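Local coordinates for putative peptidase (Bacteroides fragilis, PDB 5DYN), which is a clostripain-family cysteine protease that activates the Bacteroides fragilis toxin by proteolysis, at the interface of chains B and A. Residues are numbered along the deposited sequence; one frame, centred on the assembly and turned at random. Chains: chain A, Putative peptidase; chain B, Putative peptidase.

The interface of chains B and A. Residues chain B 16, 18, 103, 111-114; chain A 25-29, 72-73, 78.
Strand 110-116 of chain B runs parallel to A strand 27-31 and the residues just before it, A:Leu25 and A:Asp26, while B strand 16-23 lies against the C-terminal end of A helix 65-72 and the start of helix 78-92. From the loop ahead of the A strand, A:Asp26 N gives to B:Tyr111 O (2.8 Å) from above the carbonyl plane. The parallel pairing adds B:Met113 N to A:Phe27 O (3.3 Å), nearly along the C=O axis. A:Phe29 N to B:Met113 O (2.9 Å) is similarly aligned. On one side of the ladder, A:Phe27 holds CG in the crowded position between backbone N and carbonyl carbon (chi1 56°), laying a ring face against B:Gly112. The CA of B:Gly112 sits over that face, offset toward the rim, 3.9 Å from the ring centroid in a CH-pi contact. B:Val18 meets the tips of this ring and of A:Phe73 with CG2, and A:Met72 SD with CG1. B:Val114 CG2 packs on the same sulfur at 3.5 Å. B:Arg16, CG anti to the backbone N and bent at chi3, brings NH1 to A:Asp26 OD2 in a salt bridge (3.2 Å). NH1 arrives from above the carboxylate plane, the two planar groups tilted 35° apart. A:Met72 O, at its helix end, lies over the guanidinium face without a hydrogen bond to NE; its partial negative charge may help offset the cation. On the ladder's opposite side, A:Leu25 splits its methyls, CD1 onto B:Met113 CB (3.7 Å) and CD2 onto B:Tyr111 CB, with B:Phe103 beyond. This seam in the central sheet of a caspase-like alpha/beta sandwich joins two pieces of one protease; both strands probably lead towards the catalytic loops, histidine in B and cysteine in A.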
# COMPACT_ATOMS: atom_id res chain seq x y z
N ARG B 16 -16.37 0.67 15.07
CA ARG B 16 -15.08 0.73 14.39
C ARG B 16 -14.69 2.17 14.04
O ARG B 16 -15.54 2.97 13.65
CB ARG B 16 -15.09 -0.12 13.12
CG ARG B 16 -13.71 -0.29 12.50
CD ARG B 16 -13.80 -0.66 11.03
NE ARG B 16 -14.45 -1.95 10.81
CZ ARG B 16 -13.81 -3.11 10.72
NH1 ARG B 16 -12.48 -3.15 10.82
NH2 ARG B 16 -14.48 -4.24 10.52
N VAL B 18 -12.07 4.43 11.60
CA VAL B 18 -11.13 4.43 10.49
C VAL B 18 -10.63 5.84 10.20
O VAL B 18 -11.42 6.75 9.96
CB VAL B 18 -11.76 3.84 9.21
CG1 VAL B 18 -10.78 3.91 8.05
CG2 VAL B 18 -12.22 2.41 9.45
N PHE B 103 -7.74 8.61 17.12
CA PHE B 103 -8.16 7.37 17.76
C PHE B 103 -8.46 7.52 19.25
O PHE B 103 -9.33 6.82 19.78
CB PHE B 103 -7.09 6.29 17.56
CG PHE B 103 -6.96 5.83 16.14
CD1 PHE B 103 -7.95 5.05 15.57
CD2 PHE B 103 -5.86 6.17 15.38
CE1 PHE B 103 -7.85 4.61 14.26
CE2 PHE B 103 -5.75 5.73 14.07
CZ PHE B 103 -6.74 4.96 13.51
N TYR B 111 -10.25 -1.08 14.53
CA TYR B 111 -9.63 0.08 13.92
C TYR B 111 -9.13 -0.23 12.52
O TYR B 111 -8.94 -1.39 12.15
CB TYR B 111 -8.47 0.59 14.78
CG TYR B 111 -8.88 0.97 16.18
CD1 TYR B 111 -9.46 2.20 16.45
CD2 TYR B 111 -8.68 0.10 17.25
CE1 TYR B 111 -9.83 2.56 17.73
CE2 TYR B 111 -9.04 0.45 18.53
CZ TYR B 111 -9.62 1.68 18.77
OH TYR B 111 -9.98 2.03 20.05
N GLY B 112 -8.91 0.82 11.74
CA GLY B 112 -8.33 0.70 10.42
C GLY B 112 -7.73 2.03 10.02
O GLY B 112 -8.12 3.08 10.56
N MET B 113 -6.78 2.01 9.09
CA MET B 113 -6.23 3.26 8.59
C MET B 113 -6.02 3.20 7.08
O MET B 113 -5.57 2.18 6.54
CB MET B 113 -4.92 3.61 9.30
CG MET B 113 -4.55 5.08 9.18
SD MET B 113 -3.06 5.56 10.08
CE MET B 113 -3.40 4.85 11.68
N VAL B 114 -6.37 4.30 6.42
CA VAL B 114 -6.20 4.43 4.98
C VAL B 114 -5.08 5.42 4.68
O VAL B 114 -5.00 6.50 5.28
CB VAL B 114 -7.50 4.91 4.30
CG1 VAL B 114 -7.30 5.06 2.80
CG2 VAL B 114 -8.63 3.94 4.60
N LEU A 25 -4.17 -2.09 14.11
CA LEU A 25 -5.13 -1.89 13.04
C LEU A 25 -5.59 -3.21 12.44
O LEU A 25 -4.82 -4.16 12.33
CB LEU A 25 -4.53 -1.00 11.96
CG LEU A 25 -3.98 0.34 12.47
CD1 LEU A 25 -3.23 1.07 11.37
CD2 LEU A 25 -5.12 1.20 13.00
N ASP A 26 -6.86 -3.28 12.04
CA ASP A 26 -7.35 -4.44 11.32
C ASP A 26 -6.71 -4.49 9.95
O ASP A 26 -6.30 -5.56 9.47
CB ASP A 26 -8.88 -4.41 11.20
CG ASP A 26 -9.42 -5.48 10.27
OD1 ASP A 26 -8.83 -6.58 10.22
OD2 ASP A 26 -10.42 -5.22 9.57
N PHE A 27 -6.61 -3.33 9.31
CA PHE A 27 -6.05 -3.24 7.97
C PHE A 27 -5.24 -1.96 7.80
O PHE A 27 -5.55 -0.93 8.40
CB PHE A 27 -7.16 -3.31 6.92
CG PHE A 27 -8.24 -2.28 7.09
CD1 PHE A 27 -8.09 -0.99 6.59
CD2 PHE A 27 -9.42 -2.60 7.75
CE1 PHE A 27 -9.08 -0.04 6.75
CE2 PHE A 27 -10.42 -1.65 7.91
CZ PHE A 27 -10.25 -0.38 7.41
N LEU A 28 -4.20 -2.03 6.97
CA LEU A 28 -3.49 -0.85 6.52
C LEU A 28 -3.71 -0.70 5.02
O LEU A 28 -3.00 -1.31 4.21
CB LEU A 28 -2.00 -0.93 6.84
CG LEU A 28 -1.57 -0.57 8.27
CD1 LEU A 28 -1.92 -1.68 9.25
CD2 LEU A 28 -0.07 -0.27 8.32
N PHE A 29 -4.69 0.11 4.64
CA PHE A 29 -5.04 0.28 3.24
C PHE A 29 -4.24 1.43 2.63
O PHE A 29 -4.44 2.60 2.96
CB PHE A 29 -6.55 0.54 3.09
CG PHE A 29 -6.99 0.79 1.67
CD1 PHE A 29 -6.33 0.19 0.60
CD2 PHE A 29 -8.07 1.62 1.41
CE1 PHE A 29 -6.73 0.43 -0.70
CE2 PHE A 29 -8.48 1.85 0.11
CZ PHE A 29 -7.81 1.26 -0.94
N MET A 72 -15.12 -0.98 4.56
CA MET A 72 -14.24 -0.73 5.70
C MET A 72 -14.96 -0.90 7.03
O MET A 72 -14.33 -1.12 8.06
CB MET A 72 -13.63 0.67 5.62
CG MET A 72 -12.69 0.86 4.44
SD MET A 72 -11.76 2.40 4.51
CE MET A 72 -13.09 3.60 4.58
N PHE A 73 -16.29 -0.81 7.02
CA PHE A 73 -17.06 -0.91 8.25
C PHE A 73 -17.87 -2.20 8.31
O PHE A 73 -18.92 -2.26 8.94
CB PHE A 73 -17.98 0.31 8.40
CG PHE A 73 -17.24 1.58 8.71
CD1 PHE A 73 -16.89 1.90 10.01
CD2 PHE A 73 -16.89 2.46 7.69
CE1 PHE A 73 -16.21 3.07 10.29
CE2 PHE A 73 -16.21 3.63 7.97
CZ PHE A 73 -15.87 3.93 9.27
N ALA A 78 -13.17 -7.13 6.54
CA ALA A 78 -13.14 -5.81 5.93
C ALA A 78 -12.04 -5.73 4.89
O ALA A 78 -12.26 -5.22 3.79
CB ALA A 78 -12.96 -4.74 6.99